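Local coordinates for protein agarase (Pseudoalteromonas fuliginea, PDB 6XJ9) that probably hydrolyses the marine galactan agarose, as a glycoside hydrolase of the GH50 agarase family that carries a carbohydrate-binding-module-like domain, at residues 118-123 with 683-688; 130-135 with 168-173; 157-162 with 678-683; 161-166 with 216-221; 313-318 with 721-726. One frame throughout, in Å; residues are numbered along the deposited sequence.

The five contacts show how an agarase ties a carbohydrate-binding-module-like beta domain to its large catalytic part. Contact 2 lies within the beta domain, and its segment 168-173 pairs with segment 118-123 of contact 1, Ser120 O lying 2.8 Å from Ile172 N. Contacts 1 and 3 bind the beta domain to one loop of the catalytic part, sharing Leu683, their centres about 11 Å apart. Contact 4 shares Pro161 and Asp162 with contact 3. Contact 5 lies among catalytic-part loops, and Ile722 CD1 meets Phe679 CE2 of contact 3 at 3.3 Å. Contacts 1 and 5 do not touch, their centres being about 23 Å apart. Contacts 1 and 3 thus form the seam, with 2, 4 and 5 flanking it.

Contact 1 of 5, residues 118-123 with 683-688; sequences TRSVNV and LIHAAN
His685 packs against strand 118-123 and presents its imidazole to three successive residues of it. Its CG is turned beside its own backbone N (chi1 -61°), which brings the ring to Ser120, Val121 and Asn122. Ser120 OG sits over one ring face, 3.9 Å from His685 CE1, while this hydroxyl makes its hydrogen bonds with Ile105 and Gln104. At the ring edge, His685 ND1 comes within 3.7 Å of Val121 CA, and the backbone N of Asn122 lies in the ring plane. A water joins the two sides there: it accepts a bond of 2.9 Å from Asn122 N and holds His685 ND1 only weakly. The other ring nitrogen, NE2, bonds to Gly682 O. The strand belongs to the carbohydrate-binding-module-like domain, and the loop leads into helix 689-704 of the catalytic part, which makes this a domain interface. The carbonyl of His685 accepts a bond from Asn122 ND2, 2.9 Å long and bent to 143° at the hydrogen, the donor standing well above the carbonyl plane; Ser102 OG is a further partner of that amide nitrogen. Past it, the Asn122 amide lies against the Ala686 backbone, CG to C 3.5 Å. Ala687 follows, its CB 3.4 Å from Asn122 OD1.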
# COMPACT_ATOMS: atom_id res chain seq x y z
N THR A 118 -17.30 25.61 0.70
CA THR A 118 -16.07 24.84 0.67
C THR A 118 -16.35 23.41 0.19
O THR A 118 -17.16 22.70 0.78
CB THR A 118 -15.45 24.80 2.07
OG1 THR A 118 -15.30 26.14 2.55
CG2 THR A 118 -14.12 24.08 2.11
N ARG A 119 -15.64 23.01 -0.89
CA ARG A 119 -15.54 21.63 -1.33
C ARG A 119 -14.07 21.20 -1.21
O ARG A 119 -13.20 22.04 -1.03
CB ARG A 119 -16.06 21.49 -2.77
CG ARG A 119 -17.54 21.79 -2.94
CD ARG A 119 -17.92 22.09 -4.38
NE ARG A 119 -19.36 22.21 -4.55
CZ ARG A 119 -20.05 23.35 -4.62
NH1 ARG A 119 -19.43 24.52 -4.54
NH2 ARG A 119 -21.36 23.31 -4.77
N SER A 120 -13.80 19.88 -1.27
CA SER A 120 -12.45 19.35 -1.12
C SER A 120 -12.27 18.05 -1.90
O SER A 120 -13.21 17.27 -2.04
CB SER A 120 -12.09 19.16 0.34
OG SER A 120 -10.73 18.79 0.48
N VAL A 121 -11.06 17.80 -2.39
CA VAL A 121 -10.75 16.53 -3.04
C VAL A 121 -9.25 16.26 -2.93
O VAL A 121 -8.46 17.19 -2.77
CB VAL A 121 -11.23 16.51 -4.50
CG1 VAL A 121 -10.38 17.38 -5.41
CG2 VAL A 121 -11.31 15.09 -5.05
N ASN A 122 -8.87 14.98 -3.00
CA ASN A 122 -7.47 14.63 -3.08
C ASN A 122 -7.05 14.54 -4.55
O ASN A 122 -7.77 13.95 -5.34
CB ASN A 122 -7.15 13.34 -2.31
CG ASN A 122 -5.67 13.02 -2.31
OD1 ASN A 122 -5.14 12.53 -3.31
ND2 ASN A 122 -4.98 13.28 -1.21
N VAL A 123 -5.88 15.12 -4.87
CA VAL A 123 -5.24 15.01 -6.18
C VAL A 123 -3.98 14.17 -6.01
O VAL A 123 -2.95 14.68 -5.59
CB VAL A 123 -4.88 16.38 -6.79
CG1 VAL A 123 -4.28 16.26 -8.18
CG2 VAL A 123 -6.04 17.37 -6.77
N LEU A 683 -12.65 14.01 6.50
CA LEU A 683 -12.23 15.39 6.69
C LEU A 683 -10.87 15.61 6.04
O LEU A 683 -10.65 16.65 5.43
CB LEU A 683 -12.21 15.72 8.19
CG LEU A 683 -13.59 15.94 8.81
CD1 LEU A 683 -13.51 15.93 10.33
CD2 LEU A 683 -14.19 17.25 8.32
N ILE A 684 -9.98 14.63 6.18
CA ILE A 684 -8.65 14.65 5.60
C ILE A 684 -8.56 13.51 4.57
O ILE A 684 -8.84 12.36 4.88
CB ILE A 684 -7.58 14.55 6.72
CG1 ILE A 684 -7.73 15.67 7.76
CG2 ILE A 684 -6.17 14.49 6.16
CD1 ILE A 684 -7.50 17.08 7.22
N HIS A 685 -8.18 13.85 3.33
CA HIS A 685 -8.33 12.95 2.19
C HIS A 685 -6.98 12.45 1.69
O HIS A 685 -6.07 13.26 1.47
CB HIS A 685 -8.99 13.69 1.00
CG HIS A 685 -10.36 14.22 1.26
ND1 HIS A 685 -11.12 14.80 0.24
CD2 HIS A 685 -11.10 14.30 2.38
CE1 HIS A 685 -12.26 15.22 0.74
NE2 HIS A 685 -12.28 14.91 2.04
N ALA A 686 -6.91 11.14 1.40
CA ALA A 686 -5.74 10.53 0.78
C ALA A 686 -6.07 10.02 -0.62
O ALA A 686 -7.23 9.87 -0.98
CB ALA A 686 -5.21 9.40 1.64
N ALA A 687 -5.02 9.70 -1.38
CA ALA A 687 -5.17 9.25 -2.76
C ALA A 687 -5.74 7.83 -2.85
O ALA A 687 -6.40 7.50 -3.82
CB ALA A 687 -3.84 9.35 -3.46
N ASN A 688 -5.45 7.01 -1.83
CA ASN A 688 -5.80 5.60 -1.79
C ASN A 688 -5.40 5.06 -0.41
O ASN A 688 -4.91 5.82 0.43
CB ASN A 688 -5.12 4.83 -2.93
CG ASN A 688 -3.62 5.02 -2.98
OD1 ASN A 688 -2.95 4.96 -1.95
ND2 ASN A 688 -3.06 5.22 -4.16
O HOH W 1 -10.88 13.15 -2.07

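Contact 2 of 5, residues 130-135 with 168-173; sequences TYYAKL and EVQFIS
Tyr132 and Gln170 form one rung of a parallel beta pairing, with Tyr131 and Val169 as the rung before it. Val169 N donates to Thr130 O, Tyr132 N to Val169 O, and Phe171 N to Tyr132 O at 2.8 Å. The side chain of Tyr132 takes the congested rotamer with CG between its backbone N and carbonyl carbon (chi1 69°), which swings the ring across the neighbouring strand. One face then covers the Gln170 backbone, with CB of Gln170 3.7 Å from Tyr132 CZ, and the ring also stacks with Trp164. Glu168 CB meets the ring edge near its plane. Beyond CG the Glu168 chain is extended and runs beside Thr130, OE2 to CG2 3.5 Å. On the other side of the sheet Tyr131 and Val169 lie side by side, CD2 to CB 3.5 Å. Phe171 CE1 reaches Tyr131 CB at 3.6 Å, and the edge of the Phe171 ring lies near Tyr132 O. Lys134 and Glu168 find their charged partners elsewhere, in Asp139 and Arg209 respectively. Cohesion here therefore rests on the backbone ladder and on carbon packing, while the charged ends of Lys134 and Glu168 tie this strand pair to its surroundings.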
# COMPACT_ATOMS: atom_id res chain seq x y z
N THR A 130 -9.93 14.84 -14.29
CA THR A 130 -10.93 15.88 -14.16
C THR A 130 -11.62 15.76 -12.81
O THR A 130 -12.05 14.68 -12.40
CB THR A 130 -11.87 15.94 -15.38
OG1 THR A 130 -11.08 16.39 -16.48
CG2 THR A 130 -13.01 16.91 -15.20
N TYR A 131 -11.70 16.91 -12.12
CA TYR A 131 -12.36 17.07 -10.84
C TYR A 131 -13.49 18.06 -11.03
O TYR A 131 -13.28 19.15 -11.55
CB TYR A 131 -11.34 17.55 -9.80
CG TYR A 131 -10.17 16.61 -9.66
CD1 TYR A 131 -9.12 16.64 -10.57
CD2 TYR A 131 -10.16 15.65 -8.67
CE1 TYR A 131 -8.06 15.75 -10.47
CE2 TYR A 131 -9.11 14.75 -8.56
CZ TYR A 131 -8.06 14.81 -9.46
OH TYR A 131 -7.03 13.91 -9.33
N TYR A 132 -14.70 17.67 -10.63
CA TYR A 132 -15.85 18.51 -10.94
C TYR A 132 -16.70 18.75 -9.70
O TYR A 132 -16.70 17.95 -8.76
CB TYR A 132 -16.63 17.93 -12.12
CG TYR A 132 -17.34 16.64 -11.80
CD1 TYR A 132 -18.54 16.64 -11.11
CD2 TYR A 132 -16.80 15.42 -12.17
CE1 TYR A 132 -19.20 15.46 -10.80
CE2 TYR A 132 -17.45 14.23 -11.87
CZ TYR A 132 -18.65 14.25 -11.18
OH TYR A 132 -19.30 13.09 -10.87
N ALA A 133 -17.40 19.88 -9.70
CA ALA A 133 -18.34 20.24 -8.67
C ALA A 133 -19.62 20.75 -9.34
O ALA A 133 -19.57 21.75 -10.06
CB ALA A 133 -17.71 21.30 -7.79
N LYS A 134 -20.73 20.05 -9.12
CA LYS A 134 -22.02 20.44 -9.68
C LYS A 134 -22.47 21.73 -9.01
O LYS A 134 -22.46 21.82 -7.78
CB LYS A 134 -23.09 19.37 -9.43
CG LYS A 134 -22.99 18.09 -10.27
CD LYS A 134 -23.93 16.99 -9.79
CE LYS A 134 -23.64 16.53 -8.38
NZ LYS A 134 -23.97 15.10 -8.15
N LEU A 135 -22.84 22.73 -9.82
CA LEU A 135 -23.23 24.02 -9.26
C LEU A 135 -24.75 24.16 -9.31
O LEU A 135 -25.31 24.97 -8.57
CB LEU A 135 -22.51 25.14 -10.02
CG LEU A 135 -21.01 25.24 -9.73
CD1 LEU A 135 -20.36 26.42 -10.43
CD2 LEU A 135 -20.75 25.30 -8.23
N GLU A 168 -14.05 10.52 -13.93
CA GLU A 168 -13.69 11.80 -13.33
C GLU A 168 -13.94 11.72 -11.83
O GLU A 168 -14.48 10.73 -11.34
CB GLU A 168 -14.52 12.93 -13.95
CG GLU A 168 -14.30 13.10 -15.45
CD GLU A 168 -15.08 14.21 -16.14
OE1 GLU A 168 -16.08 14.70 -15.57
OE2 GLU A 168 -14.68 14.61 -17.26
N VAL A 169 -13.57 12.78 -11.11
CA VAL A 169 -13.65 12.78 -9.65
C VAL A 169 -14.49 13.97 -9.19
O VAL A 169 -14.14 15.13 -9.42
CB VAL A 169 -12.25 12.84 -9.02
CG1 VAL A 169 -12.33 12.67 -7.50
CG2 VAL A 169 -11.30 11.83 -9.64
N GLN A 170 -15.56 13.66 -8.47
CA GLN A 170 -16.39 14.70 -7.90
C GLN A 170 -15.74 15.24 -6.63
O GLN A 170 -15.27 14.48 -5.79
CB GLN A 170 -17.80 14.18 -7.63
CG GLN A 170 -18.73 15.26 -7.10
CD GLN A 170 -20.16 14.82 -6.86
OE1 GLN A 170 -20.51 13.64 -6.94
NE2 GLN A 170 -21.00 15.78 -6.55
N PHE A 171 -15.72 16.58 -6.49
CA PHE A 171 -15.34 17.21 -5.24
C PHE A 171 -16.32 16.79 -4.15
O PHE A 171 -17.50 16.59 -4.41
CB PHE A 171 -15.36 18.74 -5.36
CG PHE A 171 -14.14 19.38 -5.97
CD1 PHE A 171 -14.04 19.54 -7.35
CD2 PHE A 171 -13.09 19.82 -5.18
CE1 PHE A 171 -12.92 20.14 -7.91
CE2 PHE A 171 -11.98 20.43 -5.74
CZ PHE A 171 -11.90 20.58 -7.11
N ILE A 172 -15.80 16.68 -2.91
CA ILE A 172 -16.64 16.41 -1.75
C ILE A 172 -17.15 17.72 -1.18
O ILE A 172 -16.36 18.60 -0.82
CB ILE A 172 -15.85 15.59 -0.70
CG1 ILE A 172 -15.20 14.34 -1.30
CG2 ILE A 172 -16.73 15.26 0.49
CD1 ILE A 172 -16.16 13.39 -2.00
N SER A 173 -18.48 17.84 -1.06
CA SER A 173 -19.09 19.01 -0.44
C SER A 173 -18.80 18.99 1.06
O SER A 173 -19.12 18.03 1.74
CB SER A 173 -20.57 19.07 -0.72
OG SER A 173 -20.81 19.05 -2.12

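Contact 3 of 5, residues 157-162 with 678-683; sequences LRSNPD and LFHPGL
Pro161 stands over the ring of Phe679 in a CH-pi contact, its CG 4.0 Å from the ring centroid and 11° off the normal. Its CA follows the same face, 3.8 Å from Phe679 CD1. Phe679 is delivered to this place by a CG turned beside its backbone N (chi1 -59°). Leu157 comes in at a slant from the proline's side, CD2 to CD2 4.1 Å, while Ile722, from another loop of the catalytic part, packs from the other. Two loops meet here, and neither is helix or strand: residues 157-162 link strands 128-134 and 169-174 of the carbohydrate-binding-module-like domain, whereas residues 678-683 run from strand 664-666 toward helix 689-704. Next to the phenylalanine, Ser159 aims at the other loop; its OG comes 3.0 Å from Phe679 O, a distance that fits a hydrogen bond although the hydroxyl has another acceptor within reach. CB of the same serine presses on His680 CD2 at 3.4 Å. Arg158 adds its aliphatic CG, 3.9 Å from His680 CD2, and its guanidinium plane stands nearly perpendicular to the imidazole as the chain bends off toward weak, long ion pairs with Glu730 and Asp728. Within its own loop the imidazole is steadied by Gly682 N, which donates to His680 ND1 over 2.9 Å.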
# COMPACT_ATOMS: atom_id res chain seq x y z
N LEU A 157 -27.41 11.12 3.55
CA LEU A 157 -26.00 10.84 3.39
C LEU A 157 -25.24 12.16 3.34
O LEU A 157 -25.57 13.02 2.52
CB LEU A 157 -25.79 10.08 2.07
CG LEU A 157 -25.99 8.57 2.11
CD1 LEU A 157 -27.47 8.20 2.05
CD2 LEU A 157 -25.25 7.91 0.95
N ARG A 158 -24.20 12.31 4.17
CA ARG A 158 -23.42 13.55 4.17
C ARG A 158 -22.91 13.81 2.75
O ARG A 158 -23.02 14.93 2.25
CB ARG A 158 -22.32 13.55 5.23
CG ARG A 158 -21.56 14.87 5.33
CD ARG A 158 -21.31 15.33 6.76
NE ARG A 158 -22.55 15.76 7.39
CZ ARG A 158 -22.84 15.66 8.68
NH1 ARG A 158 -21.98 15.12 9.52
NH2 ARG A 158 -24.01 16.09 9.13
N SER A 159 -22.37 12.77 2.11
CA SER A 159 -22.00 12.82 0.70
C SER A 159 -22.65 11.65 -0.05
O SER A 159 -22.58 10.50 0.39
CB SER A 159 -20.52 12.82 0.54
OG SER A 159 -20.16 12.89 -0.83
N ASN A 160 -23.28 11.99 -1.18
CA ASN A 160 -24.09 11.08 -1.98
C ASN A 160 -23.22 10.31 -2.98
O ASN A 160 -22.12 10.75 -3.31
CB ASN A 160 -25.12 11.86 -2.81
CG ASN A 160 -26.46 12.10 -2.14
OD1 ASN A 160 -26.79 11.48 -1.13
ND2 ASN A 160 -27.26 12.97 -2.73
N PRO A 161 -23.69 9.18 -3.55
CA PRO A 161 -23.06 8.61 -4.74
C PRO A 161 -23.09 9.66 -5.86
O PRO A 161 -23.92 10.55 -5.85
CB PRO A 161 -24.03 7.50 -5.18
CG PRO A 161 -24.78 7.14 -3.91
CD PRO A 161 -24.90 8.44 -3.14
N ASP A 162 -22.17 9.52 -6.81
CA ASP A 162 -22.17 10.30 -8.04
C ASP A 162 -23.52 10.14 -8.74
O ASP A 162 -24.14 9.08 -8.66
CB ASP A 162 -21.05 9.84 -8.97
CG ASP A 162 -19.66 10.15 -8.45
OD1 ASP A 162 -19.56 10.97 -7.51
OD2 ASP A 162 -18.70 9.59 -9.00
N LEU A 678 -16.49 3.89 0.04
CA LEU A 678 -17.42 4.80 0.70
C LEU A 678 -17.52 6.08 -0.12
O LEU A 678 -16.61 6.42 -0.88
CB LEU A 678 -16.95 5.10 2.13
CG LEU A 678 -16.96 3.91 3.10
CD1 LEU A 678 -16.85 4.40 4.54
CD2 LEU A 678 -18.21 3.07 2.93
N PHE A 679 -18.62 6.82 0.08
CA PHE A 679 -18.95 7.97 -0.75
C PHE A 679 -18.37 9.27 -0.18
O PHE A 679 -18.58 10.33 -0.76
CB PHE A 679 -20.47 8.09 -0.90
CG PHE A 679 -21.05 6.85 -1.53
CD1 PHE A 679 -20.60 6.42 -2.77
CD2 PHE A 679 -22.00 6.09 -0.86
CE1 PHE A 679 -21.11 5.26 -3.34
CE2 PHE A 679 -22.51 4.95 -1.44
CZ PHE A 679 -22.07 4.53 -2.67
N HIS A 680 -17.67 9.16 0.96
CA HIS A 680 -17.08 10.31 1.61
C HIS A 680 -15.77 9.87 2.25
O HIS A 680 -15.76 9.00 3.12
CB HIS A 680 -18.06 10.89 2.65
CG HIS A 680 -17.78 12.30 3.05
ND1 HIS A 680 -16.49 12.77 3.26
CD2 HIS A 680 -18.60 13.33 3.32
CE1 HIS A 680 -16.55 14.03 3.62
NE2 HIS A 680 -17.83 14.40 3.65
N PRO A 681 -14.62 10.42 1.79
CA PRO A 681 -13.33 10.08 2.40
C PRO A 681 -13.22 10.63 3.82
O PRO A 681 -12.46 10.10 4.63
CB PRO A 681 -12.30 10.68 1.44
CG PRO A 681 -13.04 11.78 0.70
CD PRO A 681 -14.49 11.36 0.67
N GLY A 682 -14.00 11.68 4.13
CA GLY A 682 -13.97 12.25 5.47
C GLY A 682 -13.43 13.68 5.47
O GLY A 682 -13.71 14.45 4.56
N LEU A 683 -12.65 14.01 6.50
CA LEU A 683 -12.23 15.39 6.69
C LEU A 683 -10.87 15.61 6.04
O LEU A 683 -10.65 16.65 5.43
CB LEU A 683 -12.21 15.72 8.19
CG LEU A 683 -13.59 15.94 8.81
CD1 LEU A 683 -13.51 15.93 10.33
CD2 LEU A 683 -14.19 17.25 8.32

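Contact 4 of 5, residues 161-166 with 216-221; sequences PDTWES and TAFLTK
Phe218 packs its ring against Thr163 and Pro161 and buries the most surface of any residue here. Its CG lies between the backbone N and the carbonyl carbon (chi1 81°), which stands the ring up beside Thr163, the two side chains pointing the same way. The methyl of Thr163 sits over one face in a CH-pi contact, CG2 being 3.8 Å from the ring centroid and 16° off the normal. Leu219, the next residue in the chain, covers the opposite face with its CG, so the phenyl is gripped between a partner across the contact and its own neighbour. OG1 of Thr163 bonds to His138 and Lys134. Pro161 works at the border of the ring: its carbonyl O lies near the ring plane, 3.4 Å from Phe218 CD2. The pyrrolidine meets the backbone as well, CG approaching Phe218 O to 3.2 Å, and its CD touches Leu219 CD2 at 3.5 Å where the two side chains cross at about a right angle. Asp162 contributes only its carbonyl O, 3.5 Å from Phe218 CB. Residues Ala217 to Thr220 make a type I beta turn, closed by Thr220 N donating to Ala217 O over 3.1 Å, and the two middle residues, Phe218 and Leu219, supply the apolar surface laid against the loop that precedes strand 169-174.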
# COMPACT_ATOMS: atom_id res chain seq x y z
N PRO A 161 -23.69 9.18 -3.55
CA PRO A 161 -23.06 8.61 -4.74
C PRO A 161 -23.09 9.66 -5.86
O PRO A 161 -23.92 10.55 -5.85
CB PRO A 161 -24.03 7.50 -5.18
CG PRO A 161 -24.78 7.14 -3.91
CD PRO A 161 -24.90 8.44 -3.14
N ASP A 162 -22.17 9.52 -6.81
CA ASP A 162 -22.17 10.30 -8.04
C ASP A 162 -23.52 10.14 -8.74
O ASP A 162 -24.14 9.08 -8.66
CB ASP A 162 -21.05 9.84 -8.97
CG ASP A 162 -19.66 10.15 -8.45
OD1 ASP A 162 -19.56 10.97 -7.51
OD2 ASP A 162 -18.70 9.59 -9.00
N THR A 163 -23.96 11.20 -9.43
CA THR A 163 -25.24 11.19 -10.12
C THR A 163 -25.05 10.78 -11.57
O THR A 163 -26.02 10.65 -12.30
CB THR A 163 -25.99 12.53 -9.99
OG1 THR A 163 -25.14 13.57 -10.47
CG2 THR A 163 -26.44 12.81 -8.57
N TRP A 164 -23.79 10.60 -11.98
CA TRP A 164 -23.49 9.90 -13.22
C TRP A 164 -22.16 9.17 -13.06
O TRP A 164 -21.32 9.59 -12.27
CB TRP A 164 -23.49 10.86 -14.42
CG TRP A 164 -22.40 11.88 -14.39
CD1 TRP A 164 -21.12 11.72 -14.85
CD2 TRP A 164 -22.47 13.22 -13.87
NE1 TRP A 164 -20.40 12.87 -14.66
CE2 TRP A 164 -21.20 13.81 -14.06
CE3 TRP A 164 -23.47 13.98 -13.27
CZ2 TRP A 164 -20.92 15.12 -13.68
CZ3 TRP A 164 -23.20 15.28 -12.90
CH2 TRP A 164 -21.94 15.84 -13.10
N GLU A 165 -21.99 8.09 -13.82
CA GLU A 165 -20.76 7.30 -13.79
C GLU A 165 -19.76 7.93 -14.76
O GLU A 165 -20.13 8.33 -15.86
CB GLU A 165 -21.08 5.85 -14.16
CG GLU A 165 -19.92 4.89 -13.96
N SER A 166 -18.49 8.02 -14.34
CA SER A 166 -17.48 8.66 -15.18
C SER A 166 -16.06 8.27 -14.75
O SER A 166 -15.85 7.62 -13.73
CB SER A 166 -17.64 10.17 -15.23
OG SER A 166 -17.45 10.76 -13.96
N THR A 216 -31.02 8.34 -12.30
CA THR A 216 -32.14 8.39 -11.38
C THR A 216 -32.05 7.25 -10.36
O THR A 216 -32.68 7.31 -9.30
CB THR A 216 -33.47 8.38 -12.14
OG1 THR A 216 -33.48 7.19 -12.94
CG2 THR A 216 -33.63 9.56 -13.07
N ALA A 217 -31.25 6.23 -10.67
CA ALA A 217 -31.09 5.09 -9.77
C ALA A 217 -29.84 5.24 -8.90
O ALA A 217 -29.35 4.25 -8.36
CB ALA A 217 -31.06 3.81 -10.58
N PHE A 218 -29.34 6.47 -8.71
CA PHE A 218 -28.06 6.65 -8.04
C PHE A 218 -28.15 6.37 -6.54
O PHE A 218 -27.12 6.14 -5.90
CB PHE A 218 -27.47 8.04 -8.29
CG PHE A 218 -28.00 9.16 -7.42
CD1 PHE A 218 -29.30 9.64 -7.60
CD2 PHE A 218 -27.20 9.76 -6.47
CE1 PHE A 218 -29.79 10.68 -6.81
CE2 PHE A 218 -27.68 10.81 -5.69
CZ PHE A 218 -28.97 11.27 -5.87
N LEU A 219 -29.35 6.43 -5.96
CA LEU A 219 -29.51 6.10 -4.55
C LEU A 219 -30.26 4.77 -4.40
O LEU A 219 -30.71 4.44 -3.31
CB LEU A 219 -30.27 7.22 -3.83
CG LEU A 219 -29.50 8.53 -3.65
CD1 LEU A 219 -30.45 9.66 -3.24
CD2 LEU A 219 -28.38 8.38 -2.63
N THR A 220 -30.39 4.02 -5.50
CA THR A 220 -31.15 2.78 -5.52
C THR A 220 -30.19 1.61 -5.34
O THR A 220 -29.26 1.44 -6.14
CB THR A 220 -31.97 2.65 -6.80
OG1 THR A 220 -32.88 3.74 -6.81
CG2 THR A 220 -32.75 1.35 -6.89
N LYS A 221 -30.41 0.86 -4.26
CA LYS A 221 -29.73 -0.40 -3.98
C LYS A 221 -28.22 -0.21 -4.01
O LYS A 221 -27.50 -0.96 -4.68
CB LYS A 221 -30.28 -1.50 -4.89
CG LYS A 221 -31.77 -1.77 -4.71
CD LYS A 221 -32.18 -3.18 -5.06
CE LYS A 221 -32.42 -3.38 -6.54
NZ LYS A 221 -32.63 -4.81 -6.86

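Contact 5 of 5, residues 313-318 with 721-726; sequences STTLTG and PITGRA
Thr315 and Gly724 bring together a beta strand and a type I beta turn. The turn runs from Pro721 to Gly724 in the loop that follows strand 709-714 of the catalytic part, which in GH50 enzymes is a (beta/alpha)8 barrel. The strand that continues from Thr315 pairs with strand 392-395 in a small antiparallel sheet. Hydrogen bonds form the first group. With chi1 at -165° the Thr315 hydroxyl swings opposite the backbone N, a position from which OG1 donates to Gly724 O over a short 2.6 Å in the carbonyl plane. The same oxygen accepts from Thr723 OG1 at 2.9 Å, the two threonines crossing at about a right angle, and Arg360 adds a weak bond. One hydroxyl thus passes a chain of bonds from the turn's third residue to its fourth. Beside it, Ala726 N donates to Thr314 O, the donor tilted 27° from the carbonyl plane, and Arg725 CA leans on that oxygen in a CA-H...O contact. The charged end of Arg725 belongs elsewhere, in a salt bridge with Asp728. Van der Waals packing makes the second group. Pro721 CB lies 3.8 Å from Thr315 CB, Leu316 CG lies 4.2 Å from Ala726 CB, and the methyl of Ala726 also faces Thr314 OG1. Solvent supplies the last link: a water accepts from Leu316 N at 3.0 Å and donates to Gly724 O at 2.8 Å, so that this carbonyl has a second donor besides Thr315 OG1.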
# COMPACT_ATOMS: atom_id res chain seq x y z
N SER A 313 -22.59 2.59 14.78
CA SER A 313 -22.56 1.78 13.57
C SER A 313 -23.96 1.58 12.96
O SER A 313 -24.14 0.71 12.11
CB SER A 313 -21.90 0.45 13.85
OG SER A 313 -20.50 0.62 14.04
N THR A 314 -24.95 2.39 13.37
CA THR A 314 -26.33 2.19 12.93
C THR A 314 -26.73 3.22 11.88
O THR A 314 -26.25 4.35 11.89
CB THR A 314 -27.34 2.20 14.09
OG1 THR A 314 -27.67 3.56 14.42
CG2 THR A 314 -26.88 1.45 15.31
N THR A 315 -27.63 2.82 10.97
CA THR A 315 -28.09 3.71 9.91
C THR A 315 -29.62 3.66 9.84
O THR A 315 -30.24 2.64 10.13
CB THR A 315 -27.40 3.37 8.58
OG1 THR A 315 -27.61 4.45 7.66
CG2 THR A 315 -27.85 2.05 7.98
N LEU A 316 -30.23 4.79 9.46
CA LEU A 316 -31.67 4.87 9.31
C LEU A 316 -32.12 4.05 8.09
O LEU A 316 -31.57 4.22 7.00
CB LEU A 316 -32.07 6.34 9.21
CG LEU A 316 -31.90 7.12 10.51
CD1 LEU A 316 -31.87 8.62 10.25
CD2 LEU A 316 -32.98 6.76 11.51
N THR A 317 -33.12 3.19 8.30
CA THR A 317 -33.60 2.24 7.30
C THR A 317 -34.72 2.86 6.48
O THR A 317 -35.04 2.36 5.40
CB THR A 317 -34.20 0.99 7.97
OG1 THR A 317 -35.29 1.43 8.79
CG2 THR A 317 -33.19 0.23 8.80
N GLY A 318 -35.34 3.93 7.00
CA GLY A 318 -36.47 4.55 6.34
C GLY A 318 -37.81 4.10 6.93
O GLY A 318 -38.87 4.60 6.55
N PRO A 721 -21.37 3.85 8.66
CA PRO A 721 -22.24 3.25 7.65
C PRO A 721 -22.13 4.01 6.34
O PRO A 721 -21.98 5.23 6.33
CB PRO A 721 -23.65 3.39 8.25
CG PRO A 721 -23.38 3.35 9.75
CD PRO A 721 -22.07 4.09 9.93
N ILE A 722 -22.21 3.27 5.23
CA ILE A 722 -22.09 3.87 3.92
C ILE A 722 -23.26 4.83 3.68
O ILE A 722 -23.11 5.79 2.93
CB ILE A 722 -21.95 2.80 2.82
CG1 ILE A 722 -21.71 3.40 1.43
CG2 ILE A 722 -23.13 1.84 2.83
CD1 ILE A 722 -21.39 2.37 0.36
N THR A 723 -24.40 4.59 4.35
CA THR A 723 -25.60 5.39 4.18
C THR A 723 -25.79 6.37 5.34
O THR A 723 -26.88 6.91 5.54
CB THR A 723 -26.82 4.48 4.02
OG1 THR A 723 -26.70 3.57 5.10
CG2 THR A 723 -26.81 3.74 2.69
N GLY A 724 -24.72 6.60 6.10
CA GLY A 724 -24.73 7.61 7.14
C GLY A 724 -24.99 7.00 8.51
O GLY A 724 -25.87 6.17 8.67
N ARG A 725 -24.18 7.40 9.50
CA ARG A 725 -24.56 7.13 10.87
C ARG A 725 -25.90 7.82 11.16
O ARG A 725 -26.14 8.91 10.65
CB ARG A 725 -23.43 7.51 11.84
CG ARG A 725 -23.30 9.00 12.07
CD ARG A 725 -22.17 9.30 13.03
NE ARG A 725 -22.14 10.71 13.39
CZ ARG A 725 -21.20 11.25 14.16
NH1 ARG A 725 -20.22 10.49 14.62
NH2 ARG A 725 -21.23 12.53 14.44
N ALA A 726 -26.75 7.15 11.95
CA ALA A 726 -28.12 7.54 12.24
C ALA A 726 -28.24 8.99 12.73
O ALA A 726 -29.16 9.70 12.34
CB ALA A 726 -28.72 6.58 13.24
O HOH W 2 -28.53 7.12 8.71